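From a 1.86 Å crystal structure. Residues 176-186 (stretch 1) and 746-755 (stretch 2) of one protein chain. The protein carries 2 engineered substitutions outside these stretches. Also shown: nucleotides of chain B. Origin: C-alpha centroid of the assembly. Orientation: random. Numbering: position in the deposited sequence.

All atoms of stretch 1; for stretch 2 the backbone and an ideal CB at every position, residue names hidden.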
# COMPACT_ATOMS: atom_id res chain seq x y z
N ILE A 176 -15.80 5.16 1.87
CA ILE A 176 -15.48 4.83 3.28
C ILE A 176 -15.23 3.32 3.41
O ILE A 176 -14.30 2.96 4.07
CB ILE A 176 -16.54 5.33 4.27
CG1 ILE A 176 -16.73 6.84 4.19
CG2 ILE A 176 -16.21 4.88 5.67
CD1 ILE A 176 -17.90 7.36 4.95
N LEU A 177 -16.00 2.48 2.73
CA LEU A 177 -15.78 1.02 2.82
C LEU A 177 -14.38 0.67 2.29
O LEU A 177 -13.79 -0.22 2.83
CB LEU A 177 -16.86 0.28 2.05
CG LEU A 177 -18.28 0.51 2.54
CD1 LEU A 177 -19.26 -0.36 1.77
CD2 LEU A 177 -18.39 0.29 4.02
N ASP A 178 -13.93 1.37 1.25
CA ASP A 178 -12.59 1.17 0.64
C ASP A 178 -11.50 1.51 1.66
O ASP A 178 -10.49 0.85 1.68
CB ASP A 178 -12.41 1.99 -0.64
CG ASP A 178 -13.19 1.43 -1.81
OD1 ASP A 178 -13.59 0.28 -1.73
OD2 ASP A 178 -13.38 2.15 -2.78
N ILE A 179 -11.72 2.55 2.45
CA ILE A 179 -10.74 2.94 3.50
C ILE A 179 -10.63 1.77 4.49
O ILE A 179 -9.55 1.42 4.87
CB ILE A 179 -11.20 4.22 4.22
CG1 ILE A 179 -11.05 5.45 3.32
CG2 ILE A 179 -10.48 4.39 5.54
CD1 ILE A 179 -11.68 6.69 3.86
N GLU A 180 -11.77 1.20 4.87
CA GLU A 180 -11.74 0.07 5.83
C GLU A 180 -11.08 -1.15 5.20
O GLU A 180 -10.37 -1.81 5.90
CB GLU A 180 -13.09 -0.09 6.53
CG GLU A 180 -13.46 1.15 7.31
CD GLU A 180 -14.81 1.14 7.98
OE1 GLU A 180 -15.34 0.07 8.16
OE2 GLU A 180 -15.32 2.20 8.28
N LYS A 181 -11.31 -1.41 3.91
CA LYS A 181 -10.71 -2.60 3.26
C LYS A 181 -9.19 -2.49 3.30
O LYS A 181 -8.56 -3.45 3.65
CB LYS A 181 -10.97 -2.67 1.75
CG LYS A 181 -12.40 -2.87 1.30
CD LYS A 181 -12.53 -3.42 -0.10
CE LYS A 181 -11.84 -2.66 -1.20
NZ LYS A 181 -12.53 -2.89 -2.50
N ILE A 182 -8.66 -1.33 2.93
CA ILE A 182 -7.18 -1.16 2.92
C ILE A 182 -6.61 -1.21 4.34
O ILE A 182 -5.56 -1.76 4.50
CB ILE A 182 -6.72 0.05 2.07
CG1 ILE A 182 -5.27 -0.12 1.64
CG2 ILE A 182 -6.93 1.36 2.79
CD1 ILE A 182 -5.08 -1.09 0.52
N LEU A 183 -7.29 -0.65 5.32
CA LEU A 183 -6.79 -0.71 6.71
C LEU A 183 -6.78 -2.16 7.18
O LEU A 183 -5.88 -2.52 7.89
CB LEU A 183 -7.64 0.17 7.62
CG LEU A 183 -7.40 1.66 7.48
CD1 LEU A 183 -8.42 2.45 8.27
CD2 LEU A 183 -5.98 2.02 7.89
N ALA A 184 -7.77 -2.95 6.77
CA ALA A 184 -7.84 -4.37 7.16
C ALA A 184 -6.60 -5.11 6.65
O ALA A 184 -6.06 -5.92 7.36
CB ALA A 184 -9.10 -4.98 6.64
N VAL A 185 -6.17 -4.81 5.43
CA VAL A 185 -4.96 -5.48 4.89
C VAL A 185 -3.73 -5.10 5.72
O VAL A 185 -3.05 -5.97 6.16
CB VAL A 185 -4.74 -5.04 3.43
CG1 VAL A 185 -3.35 -5.40 2.96
CG2 VAL A 185 -5.80 -5.57 2.49
N TYR A 186 -3.50 -3.82 5.92
CA TYR A 186 -2.29 -3.36 6.65
C TYR A 186 -2.27 -3.76 8.12
O TYR A 186 -1.24 -4.14 8.58
CB TYR A 186 -1.89 -1.94 6.26
CG TYR A 186 -1.42 -1.95 4.83
CD1 TYR A 186 -0.21 -2.50 4.50
CD2 TYR A 186 -2.26 -1.55 3.82
CE1 TYR A 186 0.21 -2.58 3.19
CE2 TYR A 186 -1.85 -1.60 2.50
CZ TYR A 186 -0.62 -2.13 2.18
OH TYR A 186 -0.25 -2.22 0.89
N UNK A 746 -7.48 -11.45 2.55
CA UNK A 746 -7.77 -10.67 3.78
C UNK A 746 -8.92 -9.72 3.48
O UNK A 746 -9.80 -9.63 4.28
CB UNK A 746 -6.54 -9.89 4.26
N UNK A 747 -8.91 -9.09 2.32
CA UNK A 747 -10.03 -8.18 1.94
C UNK A 747 -11.31 -9.02 1.86
O UNK A 747 -12.32 -8.59 2.35
CB UNK A 747 -9.76 -7.48 0.61
N UNK A 748 -11.21 -10.22 1.30
CA UNK A 748 -12.41 -11.06 1.17
C UNK A 748 -13.00 -11.39 2.55
O UNK A 748 -14.20 -11.31 2.70
CB UNK A 748 -12.08 -12.35 0.42
N UNK A 749 -12.16 -11.73 3.53
CA UNK A 749 -12.64 -12.05 4.90
C UNK A 749 -13.25 -10.80 5.54
O UNK A 749 -14.31 -10.89 6.12
CB UNK A 749 -11.50 -12.58 5.77
N UNK A 750 -12.57 -9.68 5.41
CA UNK A 750 -13.08 -8.42 6.01
C UNK A 750 -14.47 -8.11 5.44
O UNK A 750 -15.35 -7.80 6.20
CB UNK A 750 -12.12 -7.26 5.74
N UNK A 751 -14.63 -8.22 4.13
CA UNK A 751 -15.92 -7.94 3.46
C UNK A 751 -17.01 -8.93 3.85
O UNK A 751 -18.13 -8.51 4.00
CB UNK A 751 -15.74 -7.96 1.94
N UNK A 752 -16.66 -10.21 3.97
CA UNK A 752 -17.65 -11.24 4.37
C UNK A 752 -18.16 -10.92 5.77
O UNK A 752 -19.34 -10.94 5.96
CB UNK A 752 -17.04 -12.64 4.33
N UNK A 753 -17.27 -10.63 6.71
CA UNK A 753 -17.73 -10.30 8.08
C UNK A 753 -18.60 -9.03 8.04
O UNK A 753 -19.64 -9.01 8.66
CB UNK A 753 -16.54 -10.10 9.02
N UNK A 754 -18.15 -8.02 7.32
CA UNK A 754 -18.90 -6.75 7.22
C UNK A 754 -20.27 -6.98 6.56
O UNK A 754 -21.25 -6.52 7.08
CB UNK A 754 -18.10 -5.72 6.42
N UNK A 755 -20.28 -7.68 5.44
CA UNK A 755 -21.50 -7.96 4.65
C UNK A 755 -22.47 -8.83 5.47
O UNK A 755 -23.64 -8.57 5.45
CB UNK A 755 -21.14 -8.66 3.34
P A B 28 -10.98 -2.22 -5.72
OP1 A B 28 -11.51 -1.23 -4.76
OP2 A B 28 -11.86 -3.34 -6.21
O5' A B 28 -10.48 -1.53 -7.08
C5' A B 28 -9.86 -0.22 -7.15
C4' A B 28 -10.08 0.26 -8.55
O4' A B 28 -9.44 -0.65 -9.50
C3' A B 28 -11.54 0.33 -8.99
O3' A B 28 -11.62 1.31 -10.02
C2' A B 28 -11.76 -1.02 -9.69
O2' A B 28 -12.84 -1.04 -10.61
C1' A B 28 -10.40 -1.24 -10.34
N9 A B 28 -10.05 -2.67 -10.52
C8 A B 28 -10.19 -3.66 -9.59
N7 A B 28 -9.82 -4.85 -10.01
C5 A B 28 -9.39 -4.62 -11.31
C6 A B 28 -8.95 -5.48 -12.32
N6 A B 28 -8.77 -6.78 -12.14
N1 A B 28 -8.64 -4.95 -13.52
C2 A B 28 -8.81 -3.64 -13.70
N3 A B 28 -9.31 -2.73 -12.86
C4 A B 28 -9.59 -3.30 -11.66
P A B 27 -12.17 -6.68 -3.82
OP1 A B 27 -11.82 -7.88 -2.98
OP2 A B 27 -13.24 -5.82 -3.34
O5' A B 27 -11.00 -5.64 -4.01
C5' A B 27 -9.71 -6.17 -4.40
C4' A B 27 -8.75 -5.05 -4.51
O4' A B 27 -7.46 -5.57 -4.84
C3' A B 27 -9.06 -4.06 -5.64
O3' A B 27 -9.54 -2.85 -5.11
C2' A B 27 -7.69 -3.81 -6.31
O2' A B 27 -7.40 -2.42 -6.41
C1' A B 27 -6.72 -4.53 -5.36
N9 A B 27 -5.54 -5.07 -6.02
C8 A B 27 -4.25 -4.81 -5.63
N7 A B 27 -3.35 -5.31 -6.42
C5 A B 27 -4.09 -5.97 -7.40
C6 A B 27 -3.72 -6.74 -8.51
N6 A B 27 -2.45 -6.95 -8.87
N1 A B 27 -4.71 -7.23 -9.30
C2 A B 27 -5.97 -7.01 -8.94
N3 A B 27 -6.45 -6.36 -7.88
C4 A B 27 -5.44 -5.84 -7.15

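Both stretches are helical, and their axes pass within 9.0 Å of each other at 127° between their N-to-C directions. All ten positions of stretch 2 have helical backbone angles, so the choice at each depends largely on where its CB points.

At position 746 the CA-to-CB bond points toward stretch 1, and the ideal CB lies 4.7 Å from Val185 CA and 5.1 Å from Ala184 O. The space left is short and lined mainly by backbone and aliphatic carbon, which suits a small or branched apolar side chain such as alanine, valine or isoleucine. The residue is Val746, in the t rotamer; its CG1 packs 3.7 Å from Ala184 O and 4.0 Å from Val185 CA.

Position 747 points sideways, its ideal CB 4.8 Å from Val185 CG2 and 5.0 Å from Lys181 CD. Between a methyl group and the aliphatic part of a lysine, a medium-sized apolar chain fits well: leucine, isoleucine, valine or methionine. The phosphate of A27 lies nearby, so a polar group could also find a partner. The deposited residue is Ile747. Its CG1 meets Val185 CG2 at 3.4 Å, a tight apolar contact, while its CG2 lies 3.8 Å from Lys181 CD and 3.3 Å from A27 OP1. Lys181 thus passes the isoleucine on its way to the RNA, where NZ donates hydrogen bonds to A27 OP2 (3.1 Å) and A28 OP1 (3.0 Å).

Positions 748 and 749 are beyond reach of stretch 1, which therefore sets no preference; they are Ala748 and Ile749.

Position 750 points toward stretch 1, with its ideal CB 3.9 Å from Ala184 CB. The small alanine leaves room for a larger side chain to lie along the helix toward Glu180 and Lys181; leucine, methionine, glutamine or an aromatic ring could use it. The residue is His750, chi1 t. Its ND1 lies 3.8 Å from Ala184 CB, and Glu180 O sits over one face of the ring. NE2 hydrogen-bonds a water at 2.8 Å, and that water donates to Leu177 O at 2.8 Å, linking the two helices without a direct hydrogen bond.

Position 751 points sideways, with nothing of stretch 1 within 5.5 Å of its ideal CB, so a small or medium side chain would serve. Cys751 reaches back with SG to 4.1 Å from Lys181 CD.

Positions 752 and 753, out of reach, are Leu752 and Glu753.

Position 754 points toward stretch 1, but its ideal CB has no neighbour there within 5.5 Å. Crossing the gap to Leu177 takes a long chain: methionine, lysine, glutamine or arginine. It is Arg754, whose NH1 lies 3.7 Å from Leu177 CB. Leu177 CD1 covers one face of the guanidinium, leaving its edge free for polar partners, and NH1 donates to the same water at 2.9 Å.

Position 755 points sideways, and stretch 1 leaves the choice open. An acid there could pair with the preceding arginine, and Asp755 does: OD1 accepts from Arg754 NE at 2.8 Å in a salt bridge and from Arg754 NH2 at 2.9 Å.

Stretch 2 (746-755) VIAIHCLERD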
# COMPACT_ATOMS: atom_id res chain seq x y z
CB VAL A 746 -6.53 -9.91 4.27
CG1 VAL A 746 -6.91 -8.99 5.41
CG2 VAL A 746 -5.41 -10.86 4.68
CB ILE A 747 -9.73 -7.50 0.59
CG1 ILE A 747 -8.56 -6.52 0.70
CG2 ILE A 747 -10.97 -6.86 0.02
CD1 ILE A 747 -8.09 -6.01 -0.63
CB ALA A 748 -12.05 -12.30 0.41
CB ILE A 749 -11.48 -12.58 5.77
CG1 ILE A 749 -11.02 -13.97 5.32
CG2 ILE A 749 -11.86 -12.55 7.23
CD1 ILE A 749 -12.08 -15.01 5.41
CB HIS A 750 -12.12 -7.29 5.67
CG HIS A 750 -12.73 -5.94 5.80
ND1 HIS A 750 -12.85 -5.32 6.99
CD2 HIS A 750 -13.27 -5.12 4.90
CE1 HIS A 750 -13.43 -4.17 6.82
NE2 HIS A 750 -13.70 -4.02 5.56
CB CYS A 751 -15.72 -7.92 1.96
SG CYS A 751 -14.75 -6.48 1.47
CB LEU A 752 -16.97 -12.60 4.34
CG LEU A 752 -17.77 -13.75 4.94
CD1 LEU A 752 -19.09 -13.93 4.23
CD2 LEU A 752 -16.99 -15.04 4.92
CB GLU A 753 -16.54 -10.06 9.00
CG GLU A 753 -15.65 -11.26 9.20
CD GLU A 753 -14.60 -11.05 10.28
OE1 GLU A 753 -14.49 -9.94 10.76
OE2 GLU A 753 -13.92 -11.98 10.62
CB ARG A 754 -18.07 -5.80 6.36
CG ARG A 754 -18.77 -4.52 5.93
CD ARG A 754 -18.10 -3.88 4.74
NE ARG A 754 -18.47 -4.50 3.50
CZ ARG A 754 -17.88 -4.29 2.35
NH1 ARG A 754 -16.87 -3.45 2.28
NH2 ARG A 754 -18.29 -4.92 1.27
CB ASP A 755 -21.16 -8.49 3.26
CG ASP A 755 -20.39 -7.51 2.40
OD1 ASP A 755 -20.46 -6.33 2.67
OD2 ASP A 755 -19.73 -7.93 1.48
O HOH W 1 -15.24 -2.08 4.27
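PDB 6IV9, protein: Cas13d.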